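Acyl-coenzyme A oxidase acox-1.2 (Caenorhabditis elegans, PDB 5K3J) catalyses the FAD-dependent desaturation of CoA-linked ascarosides with a five-carbon omega side chain, the first step of peroxisomal beta-oxidation in pheromone biosynthesis. Local coordinates at residues 121-126 / 133-138; 216-221 / 254-259; 340-345 / 404-409; 304-309 / 415-420. All blocks are in the same frame, centred on the assembly; numbering follows the deposited sequence.

Overall arrangement
Four buried contacts illustrate how a flavoenzyme divides its packing. Interactions 1 and 2 lie on one side of the chain's centre and touch through Met217: the first closes a helical hairpin of the N-terminal domain, the second joins two strands that share no hydrogen bonds. Interactions 3 and 4 lie on the opposite side, about 10 Å apart between centres, within the C-alpha1 helices; 340-345 / 404-409 is nested inside the loop closed by 304-309 / 415-420, and Arg404 packs on Ile418. Interactions 1 and 2 are almost wholly apolar. Interaction 4 adds two aromatic side chains whose polar ends bond to other parts of the fold, and interaction 3 combines modest packing with direct bonds to FAD.

Interaction 1: residues 121-126 / 133-138; sequences TLQSQA and KWLERA
Leu122 and Leu135 have the closest CA atoms across the two segments, 6.3 Å apart, and the helical segments run nearly antiparallel, at 150° between their directions, with their axes 9.9 Å apart. A wider pi-type turn at 133-135 interrupts the regular winding in 133-138. Leu135 CG is turned anti to the backbone N (chi1 -179°), which sends both methyl groups across to the partner helix. There CD1 lies 4.0 Å from Leu122 CB, while CD2 rests 3.8 Å from Gln123 CG. Gln123 is extended beyond CG and crosses Leu135 at about a right angle, so that the glutamine is used here for its methylene and not for its amide. At the neighbouring residue, Trp134, the closest approach is to the aliphatic stem, where the branch tip Leu122 CD1 lies 4.3 Å from Trp134 CB.

The hairpin formed by helices 112-125 and 128-139 is fastened further by Ala138 O, which accepts a hydrogen bond from His114. Arg137, facing elsewhere, forms salt bridges to Glu223 and Glu142. No hydrogen bond joins the two segments themselves, which implies that their association rests on burying aliphatic carbon, while the Arg137 guanidinium and Ala138 O find their partners outside the two segments, the latter still on helix 112-125.

Interaction 2: residues 216-221 / 254-259; sequences FMVQLR and NNLRVP
Val218 and Leu256 meet because matching first torsions carry a branch of each toward the other. The valine places CG1 opposite the backbone N (chi1 -175°), and the leucine carries its CG in the same sense (chi1 -163°), with a second torsion of -76° that turns CD1 toward the valine. The two side chains thus approach tip to tip, Val218 CG1 lying 4.0 Å from Leu256 CD1. A second point of contact is made against backbone: Val258 CG1 rests 4.0 Å from Met217 O, a carbonyl that is itself hydrogen-bonded to Asn262 ND2. The methyl therefore packs beside an oxygen whose polar need is met by another residue.

Val218 and Val258 have the nearest CA atoms of the two segments, 7.1 Å apart. No hydrogen bond crosses the gap, and side chains must bridge it. Two polar side chains are bonded within their own segments: Gln219 NE2 donates to Arg221 O at 3.2 Å, reaching that oxygen from above the carbonyl plane, and Asn255 ND2 donates to Asn254 OD1 at 3.0 Å. Arg257 instead forms salt bridges outside them, with Glu173 and Asp168.

The contact thus joins, through side chains, non-paired strands of one mixed sheet in the beta domain that lies between the helical parts of the acyl-CoA oxidase fold. Strand 210-219 pairs antiparallel with 197-205, and 256-259 with 173-177. Leu176 of strand 173-177 touches Val218, Phe216 meets Phe174 edge-to-face, and the Met217 side chain packs against Leu122 and Trp134 of helices 112-125 and 128-139.

Interaction 3: residues 340-345 / 404-409; sequences HRLFPS and RMACGG. With FAD (flavin-adenine dinucleotide), chain G.
Arg341 NH1 donates to the adenosine ribose oxygen O3B of FAD at 3.0 Å, with an N-H...acceptor angle of 141°, and the same guanidinium lies near Met405, Arg341 NH2 being 4.3 Å from Met405 CE. The ribose oxygen lies at the edge of the guanidinium, near its plane. Two features of the chain explain this reach: the first torsion, 83°, sets CG between the backbone N and the carbonyl carbon, and a bend at chi3 then carries the head group to the ribose. Gln402 OE1, accepting from NE, is a second-shell partner that would help fix the rotation of the group. Arg341 also lies against ATP, whose O2A is bound by the neighbouring His340.

Apolar packing adds to the contact. Leu342 CD1 lies 3.6 Å from Ala406 CB, and Arg341 CD meets the same methyl at 4.3 Å. The leucine also touches Ala311 and Ser315 of helix 287-315.

Ala406 lies within a type I beta turn from Met405 to Gly408, closed by Gly408 N to Met405 O at 2.8 Å. Gly408 leaves helical geometry with positive phi, and its CA lies 3.5 Å from FAD O3P. Gly409 N donates to FAD O1P at 3.3 Å. A glycine turn laid along the pyrophosphate while an arginine holds the ribose makes up part of the FAD site at the dimer interface of this acyl-CoA oxidase, to which Thr150 and Ser156 of the second subunit also contribute.

Interaction 4: residues 304-309 / 415-420; sequences LAHALT and ASYISV
Ala307, in the second half of helix 287-315, lies beside Ile418 at the start of helix 418-426, and their CA atoms are the nearest across the two segments at 5.7 Å. The first segment is helical throughout, whereas the second enters its helix through Tyr417, which holds the N-cap position with a positive phi of 72°. Such closeness of backbones suits the small alanine: Ala307 CB lies 4.1 Å from Ile418 CG2, and the isoleucine's other arm brings CD1 to 4.2 Å from Ala307 O.

The second meeting is between rings. His306 carries its imidazole toward 415-420 with CG anti to the backbone N (chi1 -176°), and it crosses Tyr417 obliquely, NE2 approaching CD2 of the tyrosine at 4.2 Å. Neither ring spends its polar atoms on the other. His306 NE2 is hydrogen-bonded to Leu615 O and ND1 to Tyr106 OH, a pair of bonds that would hold the imidazole in a definite rotation; Tyr417 OH goes to Glu107. One face of the tyrosine ring is covered by Val420 CB, 3.8 Å above its centre, so the ring is folded back over its own helix.

Helix 379-405 touches both segments, with Ala403 against Ala307 and Arg404 against Ile418. Leu308, on the helix side away from 415-420, packs on Ser345 and Leu346 of helix 343-363, while Trp633 and Leu630 of helix 626-636 touch Ala415.

Interaction 1: residues 121-126 / 133-138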
# COMPACT_ATOMS: atom_id res chain seq x y z
N THR A 121 -24.15 14.45 -12.42
CA THR A 121 -23.87 15.04 -13.73
C THR A 121 -25.17 15.49 -14.39
O THR A 121 -25.21 16.53 -15.05
CB THR A 121 -23.11 14.06 -14.66
OG1 THR A 121 -21.75 13.94 -14.23
CG2 THR A 121 -23.12 14.56 -16.10
N LEU A 122 -26.23 14.71 -14.21
CA LEU A 122 -27.54 15.09 -14.72
C LEU A 122 -28.00 16.38 -14.05
O LEU A 122 -28.60 17.24 -14.68
CB LEU A 122 -28.56 13.98 -14.49
CG LEU A 122 -28.46 12.75 -15.39
CD1 LEU A 122 -29.40 11.66 -14.89
CD2 LEU A 122 -28.75 13.10 -16.84
N GLN A 123 -27.71 16.49 -12.75
CA GLN A 123 -28.09 17.66 -11.97
C GLN A 123 -27.40 18.92 -12.47
O GLN A 123 -28.01 19.99 -12.53
CB GLN A 123 -27.76 17.44 -10.50
CG GLN A 123 -28.65 16.42 -9.82
CD GLN A 123 -28.19 16.08 -8.42
OE1 GLN A 123 -26.99 15.95 -8.16
NE2 GLN A 123 -29.13 15.93 -7.50
N SER A 124 -26.13 18.80 -12.84
CA SER A 124 -25.31 19.96 -13.17
C SER A 124 -25.21 20.22 -14.68
O SER A 124 -24.78 21.30 -15.09
CB SER A 124 -23.91 19.80 -12.59
OG SER A 124 -23.28 18.62 -13.08
N GLN A 125 -25.59 19.25 -15.51
CA GLN A 125 -25.33 19.37 -16.94
C GLN A 125 -26.52 19.08 -17.85
O GLN A 125 -26.44 19.30 -19.06
CB GLN A 125 -24.17 18.43 -17.33
CG GLN A 125 -22.92 18.56 -16.46
CD GLN A 125 -22.14 19.83 -16.74
OE1 GLN A 125 -22.31 20.47 -17.77
NE2 GLN A 125 -21.26 20.20 -15.81
N ALA A 126 -27.63 18.61 -17.30
CA ALA A 126 -28.81 18.32 -18.12
C ALA A 126 -29.88 19.40 -18.00
O ALA A 126 -30.02 20.04 -16.95
CB ALA A 126 -29.40 16.96 -17.75
N LYS A 133 -36.91 13.87 -17.83
CA LYS A 133 -36.95 12.62 -18.56
C LYS A 133 -36.13 11.52 -17.89
O LYS A 133 -36.43 10.34 -18.05
CB LYS A 133 -36.45 12.83 -19.99
CG LYS A 133 -36.92 11.80 -20.99
CD LYS A 133 -36.21 11.96 -22.32
CE LYS A 133 -36.34 13.39 -22.85
NZ LYS A 133 -35.44 13.63 -24.01
N TRP A 134 -35.10 11.89 -17.14
CA TRP A 134 -34.22 10.88 -16.56
C TRP A 134 -33.90 11.05 -15.07
O TRP A 134 -33.87 10.07 -14.33
CB TRP A 134 -32.89 10.82 -17.32
CG TRP A 134 -33.01 10.44 -18.76
CD1 TRP A 134 -33.57 9.30 -19.27
CD2 TRP A 134 -32.52 11.18 -19.89
NE1 TRP A 134 -33.48 9.29 -20.64
CE2 TRP A 134 -32.84 10.44 -21.05
CE3 TRP A 134 -31.86 12.40 -20.04
CZ2 TRP A 134 -32.52 10.88 -22.32
CZ3 TRP A 134 -31.54 12.83 -21.31
CH2 TRP A 134 -31.87 12.07 -22.43
N LEU A 135 -33.65 12.29 -14.64
CA LEU A 135 -33.11 12.52 -13.30
C LEU A 135 -33.98 11.96 -12.18
O LEU A 135 -33.46 11.48 -11.17
CB LEU A 135 -32.86 14.02 -13.07
CG LEU A 135 -32.26 14.40 -11.72
CD1 LEU A 135 -31.02 13.58 -11.40
CD2 LEU A 135 -31.94 15.89 -11.69
N GLU A 136 -35.30 12.02 -12.34
CA GLU A 136 -36.15 11.44 -11.32
C GLU A 136 -36.23 9.93 -11.50
O GLU A 136 -36.43 9.19 -10.54
CB GLU A 136 -37.55 12.06 -11.33
CG GLU A 136 -38.35 11.79 -10.06
CD GLU A 136 -37.57 12.08 -8.77
OE1 GLU A 136 -36.76 13.03 -8.75
OE2 GLU A 136 -37.77 11.34 -7.79
N ARG A 137 -36.07 9.46 -12.73
CA ARG A 137 -36.01 8.03 -12.99
C ARG A 137 -34.78 7.42 -12.32
O ARG A 137 -34.82 6.31 -11.80
CB ARG A 137 -36.00 7.73 -14.48
CG ARG A 137 -37.31 7.98 -15.19
CD ARG A 137 -37.36 7.19 -16.50
NE ARG A 137 -37.47 5.75 -16.26
CZ ARG A 137 -37.21 4.82 -17.16
NH1 ARG A 137 -36.79 5.17 -18.38
NH2 ARG A 137 -37.34 3.53 -16.86
N ALA A 138 -33.68 8.17 -12.36
CA ALA A 138 -32.44 7.76 -11.71
C ALA A 138 -32.62 7.68 -10.20
O ALA A 138 -32.23 6.70 -9.56
CB ALA A 138 -31.32 8.72 -12.06

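Interaction 2: residues 216-221 / 254-259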
# COMPACT_ATOMS: atom_id res chain seq x y z
N PHE A 216 -23.25 12.75 -23.51
CA PHE A 216 -24.35 12.16 -24.27
C PHE A 216 -24.97 11.01 -23.49
O PHE A 216 -24.28 10.05 -23.12
CB PHE A 216 -23.87 11.66 -25.64
CG PHE A 216 -23.22 12.71 -26.47
CD1 PHE A 216 -21.89 13.04 -26.27
CD2 PHE A 216 -23.92 13.36 -27.47
CE1 PHE A 216 -21.29 14.01 -27.03
CE2 PHE A 216 -23.32 14.33 -28.24
CZ PHE A 216 -22.00 14.66 -28.01
N MET A 217 -26.26 11.11 -23.22
CA MET A 217 -27.01 10.01 -22.64
C MET A 217 -27.11 8.87 -23.64
O MET A 217 -27.54 9.08 -24.77
CB MET A 217 -28.40 10.46 -22.20
CG MET A 217 -29.26 9.35 -21.63
SD MET A 217 -28.57 8.64 -20.12
CE MET A 217 -28.72 10.03 -19.01
N VAL A 218 -26.71 7.68 -23.22
CA VAL A 218 -26.81 6.51 -24.07
C VAL A 218 -27.48 5.37 -23.33
O VAL A 218 -27.04 4.99 -22.25
CB VAL A 218 -25.42 6.06 -24.55
CG1 VAL A 218 -25.55 4.91 -25.55
CG2 VAL A 218 -24.66 7.22 -25.15
N GLN A 219 -28.56 4.84 -23.91
CA GLN A 219 -29.12 3.59 -23.41
C GLN A 219 -28.28 2.45 -23.95
O GLN A 219 -28.00 2.39 -25.14
CB GLN A 219 -30.59 3.42 -23.82
CG GLN A 219 -31.20 2.12 -23.31
CD GLN A 219 -32.67 1.97 -23.64
OE1 GLN A 219 -33.22 2.74 -24.42
NE2 GLN A 219 -33.32 0.99 -23.02
N LEU A 220 -27.86 1.55 -23.07
CA LEU A 220 -26.95 0.48 -23.46
C LEU A 220 -27.67 -0.86 -23.52
O LEU A 220 -27.44 -1.66 -24.43
CB LEU A 220 -25.77 0.39 -22.49
CG LEU A 220 -24.89 1.64 -22.42
CD1 LEU A 220 -23.76 1.40 -21.45
CD2 LEU A 220 -24.35 1.97 -23.80
N ARG A 221 -28.54 -1.09 -22.55
CA ARG A 221 -29.25 -2.36 -22.46
C ARG A 221 -30.76 -2.15 -22.44
O ARG A 221 -31.26 -1.14 -21.94
CB ARG A 221 -28.82 -3.12 -21.20
CG ARG A 221 -27.35 -3.51 -21.19
CD ARG A 221 -26.95 -3.99 -19.81
NE ARG A 221 -25.58 -4.48 -19.75
CZ ARG A 221 -25.23 -5.75 -19.92
NH1 ARG A 221 -26.15 -6.67 -20.16
NH2 ARG A 221 -23.96 -6.10 -19.84
N ASN A 254 -20.54 1.17 -32.08
CA ASN A 254 -20.41 1.07 -33.53
C ASN A 254 -21.45 1.92 -34.25
O ASN A 254 -22.54 1.43 -34.57
CB ASN A 254 -20.52 -0.39 -33.97
CG ASN A 254 -20.45 -0.55 -35.48
OD1 ASN A 254 -19.99 0.34 -36.20
ND2 ASN A 254 -20.90 -1.71 -35.98
N ASN A 255 -21.10 3.18 -34.51
CA ASN A 255 -22.00 4.15 -35.14
C ASN A 255 -23.37 4.16 -34.49
O ASN A 255 -24.40 4.13 -35.16
CB ASN A 255 -22.12 3.86 -36.64
CG ASN A 255 -20.80 4.01 -37.37
OD1 ASN A 255 -20.32 5.12 -37.61
ND2 ASN A 255 -20.19 2.88 -37.73
N LEU A 256 -23.38 4.21 -33.16
CA LEU A 256 -24.61 4.22 -32.36
C LEU A 256 -25.31 5.56 -32.50
O LEU A 256 -24.71 6.61 -32.27
CB LEU A 256 -24.27 3.91 -30.90
CG LEU A 256 -25.34 3.46 -29.90
CD1 LEU A 256 -26.21 4.62 -29.44
CD2 LEU A 256 -26.18 2.36 -30.49
N ARG A 257 -26.59 5.53 -32.88
CA ARG A 257 -27.33 6.77 -33.10
C ARG A 257 -28.25 7.11 -31.94
O ARG A 257 -29.09 6.31 -31.53
CB ARG A 257 -28.15 6.68 -34.40
CG ARG A 257 -27.30 6.80 -35.65
CD ARG A 257 -28.15 6.70 -36.91
NE ARG A 257 -27.34 6.77 -38.13
CZ ARG A 257 -27.11 7.88 -38.81
NH1 ARG A 257 -27.63 9.04 -38.41
NH2 ARG A 257 -26.35 7.85 -39.90
N VAL A 258 -28.07 8.32 -31.41
CA VAL A 258 -28.94 8.85 -30.38
C VAL A 258 -29.48 10.20 -30.82
O VAL A 258 -28.81 10.93 -31.55
CB VAL A 258 -28.20 9.00 -29.02
CG1 VAL A 258 -27.83 7.64 -28.47
CG2 VAL A 258 -26.96 9.88 -29.17
N PRO A 259 -30.72 10.52 -30.42
CA PRO A 259 -31.34 11.82 -30.71
C PRO A 259 -30.46 13.00 -30.31
O PRO A 259 -29.67 12.89 -29.37
CB PRO A 259 -32.62 11.79 -29.87
CG PRO A 259 -32.96 10.35 -29.78
CD PRO A 259 -31.66 9.60 -29.75

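Interaction 3: residues 340-345 / 404-409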
# COMPACT_ATOMS: atom_id res chain seq x y z
N HIS A 340 3.21 6.96 18.01
CA HIS A 340 3.77 7.80 16.96
C HIS A 340 3.31 7.39 15.57
O HIS A 340 3.19 8.22 14.67
CB HIS A 340 5.30 7.76 17.04
CG HIS A 340 5.98 8.48 15.92
ND1 HIS A 340 5.70 9.79 15.61
CD2 HIS A 340 6.93 8.07 15.05
CE1 HIS A 340 6.45 10.16 14.59
NE2 HIS A 340 7.20 9.14 14.23
N ARG A 341 3.06 6.09 15.39
CA ARG A 341 2.67 5.57 14.08
C ARG A 341 1.15 5.54 13.95
O ARG A 341 0.61 5.12 12.92
CB ARG A 341 3.26 4.18 13.86
CG ARG A 341 2.47 3.03 14.48
CD ARG A 341 3.28 1.74 14.46
NE ARG A 341 4.02 1.60 13.21
CZ ARG A 341 4.72 0.53 12.87
NH1 ARG A 341 4.78 -0.53 13.67
NH2 ARG A 341 5.37 0.51 11.71
N LEU A 342 0.46 6.00 14.99
CA LEU A 342 -1.00 5.95 15.03
C LEU A 342 -1.65 7.32 15.17
O LEU A 342 -2.48 7.71 14.35
CB LEU A 342 -1.47 5.05 16.17
CG LEU A 342 -2.09 3.70 15.80
CD1 LEU A 342 -1.32 3.06 14.66
CD2 LEU A 342 -2.13 2.77 17.01
N PHE A 343 -1.28 8.05 16.22
CA PHE A 343 -1.96 9.30 16.59
C PHE A 343 -1.86 10.45 15.57
O PHE A 343 -2.82 11.20 15.42
CB PHE A 343 -1.44 9.79 17.95
CG PHE A 343 -1.78 8.88 19.09
CD1 PHE A 343 -2.73 7.88 18.95
CD2 PHE A 343 -1.15 9.03 20.32
CE1 PHE A 343 -3.04 7.05 20.01
CE2 PHE A 343 -1.46 8.21 21.38
CZ PHE A 343 -2.40 7.22 21.22
N PRO A 344 -0.70 10.62 14.90
CA PRO A 344 -0.68 11.67 13.87
C PRO A 344 -1.70 11.43 12.75
O PRO A 344 -2.30 12.39 12.26
CB PRO A 344 0.74 11.60 13.32
CG PRO A 344 1.55 11.08 14.45
CD PRO A 344 0.65 10.10 15.16
N SER A 345 -1.88 10.18 12.37
CA SER A 345 -2.90 9.83 11.38
C SER A 345 -4.27 10.17 11.94
O SER A 345 -5.15 10.64 11.22
CB SER A 345 -2.82 8.35 11.01
OG SER A 345 -1.53 8.01 10.54
N ARG A 404 -2.44 -0.81 9.79
CA ARG A 404 -2.44 -2.26 9.63
C ARG A 404 -1.24 -2.91 10.30
O ARG A 404 -1.40 -3.83 11.11
CB ARG A 404 -2.46 -2.63 8.14
CG ARG A 404 -2.31 -4.12 7.88
CD ARG A 404 -2.19 -4.44 6.40
NE ARG A 404 -1.07 -3.74 5.77
CZ ARG A 404 0.18 -4.20 5.76
NH1 ARG A 404 0.48 -5.35 6.35
NH2 ARG A 404 1.14 -3.50 5.17
N MET A 405 -0.05 -2.45 9.95
CA MET A 405 1.18 -2.99 10.52
C MET A 405 1.24 -2.82 12.04
O MET A 405 1.96 -3.53 12.72
CB MET A 405 2.41 -2.32 9.88
CG MET A 405 2.58 -2.61 8.40
SD MET A 405 3.97 -1.72 7.67
CE MET A 405 3.42 -0.03 7.86
N ALA A 406 0.47 -1.86 12.55
CA ALA A 406 0.38 -1.62 13.99
C ALA A 406 -0.22 -2.81 14.72
O ALA A 406 0.05 -3.02 15.91
CB ALA A 406 -0.44 -0.37 14.25
N CYS A 407 -1.05 -3.58 14.01
CA CYS A 407 -1.64 -4.79 14.55
C CYS A 407 -0.66 -5.95 14.46
O CYS A 407 -0.96 -7.06 14.90
CB CYS A 407 -2.93 -5.14 13.79
SG CYS A 407 -4.16 -3.82 13.83
N GLY A 408 0.51 -5.68 13.89
CA GLY A 408 1.53 -6.69 13.69
C GLY A 408 1.05 -7.77 12.74
O GLY A 408 0.29 -7.49 11.82
N GLY A 409 1.50 -9.00 12.99
CA GLY A 409 1.13 -10.14 12.18
C GLY A 409 -0.34 -10.21 11.83
O GLY A 409 -0.69 -10.36 10.66
PA FAD G . 3.53 -7.46 17.68
O1A FAD G . 4.76 -7.98 18.42
O2A FAD G . 2.29 -7.81 18.45
O5B FAD G . 3.63 -5.86 17.53
C5B FAD G . 2.48 -5.14 17.06
C4B FAD G . 2.70 -3.62 17.34
O4B FAD G . 3.16 -3.46 18.55
C3B FAD G . 3.79 -3.07 16.41
O3B FAD G . 3.47 -1.82 16.03
C2B FAD G . 5.07 -3.05 17.28
O2B FAD G . 5.97 -1.93 16.85
C1B FAD G . 4.63 -2.83 18.46
N9A FAD G . 5.48 -3.44 19.44
C8A FAD G . 5.37 -4.69 19.93
N7A FAD G . 6.36 -4.86 20.84
C5A FAD G . 7.09 -3.71 20.90
C6A FAD G . 8.20 -3.35 21.66
N6A FAD G . 9.01 -4.01 22.63
N1A FAD G . 8.73 -2.14 21.53
C2A FAD G . 8.18 -1.24 20.66
N3A FAD G . 7.09 -1.59 19.92
C4A FAD G . 6.55 -2.83 20.05
N1 FAD G . 5.61 -16.86 12.26
C2 FAD G . 6.19 -18.19 12.33
O2 FAD G . 6.56 -18.64 13.40
N3 FAD G . 6.34 -19.00 11.11
C4 FAD G . 5.91 -18.48 9.87
O4 FAD G . 6.03 -19.16 8.83
C4X FAD G . 5.31 -17.11 9.80
N5 FAD G . 4.87 -16.58 8.53
C5X FAD G . 4.29 -15.24 8.47
C6 FAD G . 3.86 -14.72 7.23
C7 FAD G . 3.30 -13.44 7.17
C7M FAD G . 2.91 -13.09 5.72
C8 FAD G . 3.16 -12.67 8.33
C8M FAD G . 2.56 -11.27 8.36
C9 FAD G . 3.58 -13.18 9.57
C9A FAD G . 4.15 -14.47 9.64
N10 FAD G . 4.60 -15.01 10.94
C10 FAD G . 5.17 -16.33 11.00
C1' FAD G . 4.45 -14.22 12.18
C2' FAD G . 5.49 -13.10 12.24
O2' FAD G . 6.76 -13.66 12.31
C3' FAD G . 5.23 -12.29 13.47
O3' FAD G . 3.92 -11.79 13.43
C4' FAD G . 6.20 -11.14 13.55
O4' FAD G . 7.51 -11.63 13.69
C5' FAD G . 5.85 -10.28 14.74
O5' FAD G . 4.47 -9.93 14.66
P FAD G . 3.63 -9.69 16.00
O1P FAD G . 2.25 -10.34 15.86
O2P FAD G . 4.34 -10.28 17.17
O3P FAD G . 3.46 -8.13 16.23

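Interaction 4: residues 304-309 / 415-420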
# COMPACT_ATOMS: atom_id res chain seq x y z
N LEU A 304 -9.68 6.42 6.84
CA LEU A 304 -8.52 6.49 7.72
C LEU A 304 -8.96 6.35 9.17
O LEU A 304 -8.30 5.67 9.95
CB LEU A 304 -7.77 7.81 7.52
CG LEU A 304 -6.47 8.01 8.29
CD1 LEU A 304 -5.60 6.78 8.15
CD2 LEU A 304 -5.75 9.24 7.76
N ALA A 305 -10.06 7.01 9.53
CA ALA A 305 -10.62 6.85 10.86
C ALA A 305 -11.02 5.39 11.08
O ALA A 305 -10.79 4.84 12.16
CB ALA A 305 -11.81 7.76 11.03
N HIS A 306 -11.60 4.78 10.06
CA HIS A 306 -11.99 3.38 10.08
C HIS A 306 -10.79 2.48 10.39
O HIS A 306 -10.88 1.59 11.23
CB HIS A 306 -12.63 3.01 8.73
CG HIS A 306 -13.16 1.61 8.65
ND1 HIS A 306 -14.23 1.28 7.85
CD2 HIS A 306 -12.76 0.46 9.23
CE1 HIS A 306 -14.47 -0.02 7.96
NE2 HIS A 306 -13.60 -0.54 8.79
N ALA A 307 -9.68 2.73 9.71
CA ALA A 307 -8.46 1.97 9.95
C ALA A 307 -7.97 2.14 11.38
O ALA A 307 -7.62 1.17 12.05
CB ALA A 307 -7.38 2.38 8.96
N LEU A 308 -7.97 3.39 11.84
CA LEU A 308 -7.49 3.73 13.17
C LEU A 308 -8.42 3.22 14.27
O LEU A 308 -7.98 2.97 15.39
CB LEU A 308 -7.34 5.25 13.29
CG LEU A 308 -6.31 5.82 12.33
CD1 LEU A 308 -6.50 7.31 12.15
CD2 LEU A 308 -4.91 5.50 12.82
N THR A 309 -9.70 3.05 13.93
CA THR A 309 -10.67 2.51 14.87
C THR A 309 -10.29 1.07 15.21
O THR A 309 -10.56 0.58 16.31
CB THR A 309 -12.09 2.56 14.30
OG1 THR A 309 -12.40 3.91 13.92
CG2 THR A 309 -13.10 2.10 15.34
N ALA A 415 -8.92 -10.56 8.78
CA ALA A 415 -9.70 -10.40 10.01
C ALA A 415 -9.49 -9.01 10.60
O ALA A 415 -10.22 -8.59 11.50
CB ALA A 415 -9.34 -11.47 11.01
N SER A 416 -8.49 -8.31 10.08
CA SER A 416 -8.22 -6.92 10.45
C SER A 416 -8.98 -5.97 9.53
O SER A 416 -9.41 -4.89 9.96
CB SER A 416 -6.72 -6.64 10.37
OG SER A 416 -6.31 -6.46 9.03
N TYR A 417 -9.11 -6.37 8.26
CA TYR A 417 -9.88 -5.67 7.23
C TYR A 417 -9.23 -4.37 6.75
O TYR A 417 -9.73 -3.71 5.84
CB TYR A 417 -11.31 -5.38 7.73
CG TYR A 417 -12.31 -5.10 6.63
CD1 TYR A 417 -12.82 -6.13 5.84
CD2 TYR A 417 -12.75 -3.81 6.37
CE1 TYR A 417 -13.72 -5.88 4.84
CE2 TYR A 417 -13.65 -3.55 5.36
CZ TYR A 417 -14.14 -4.59 4.60
OH TYR A 417 -15.04 -4.34 3.60
N ILE A 418 -8.09 -4.03 7.34
CA ILE A 418 -7.40 -2.78 7.02
C ILE A 418 -6.78 -2.83 5.62
O ILE A 418 -6.61 -1.80 4.97
CB ILE A 418 -6.32 -2.48 8.08
CG1 ILE A 418 -6.94 -2.51 9.48
CG2 ILE A 418 -5.67 -1.13 7.81
CD1 ILE A 418 -5.96 -2.36 10.60
N SER A 419 -6.47 -4.03 5.15
CA SER A 419 -5.94 -4.21 3.80
C SER A 419 -7.00 -3.87 2.77
O SER A 419 -6.71 -3.24 1.75
CB SER A 419 -5.44 -5.64 3.60
OG SER A 419 -6.51 -6.57 3.66
N VAL A 420 -8.24 -4.28 3.03
CA VAL A 420 -9.38 -3.92 2.19
C VAL A 420 -9.53 -2.41 2.10
O VAL A 420 -9.54 -1.84 1.01
CB VAL A 420 -10.70 -4.51 2.72
CG1 VAL A 420 -11.89 -3.88 1.99
CG2 VAL A 420 -10.71 -6.02 2.60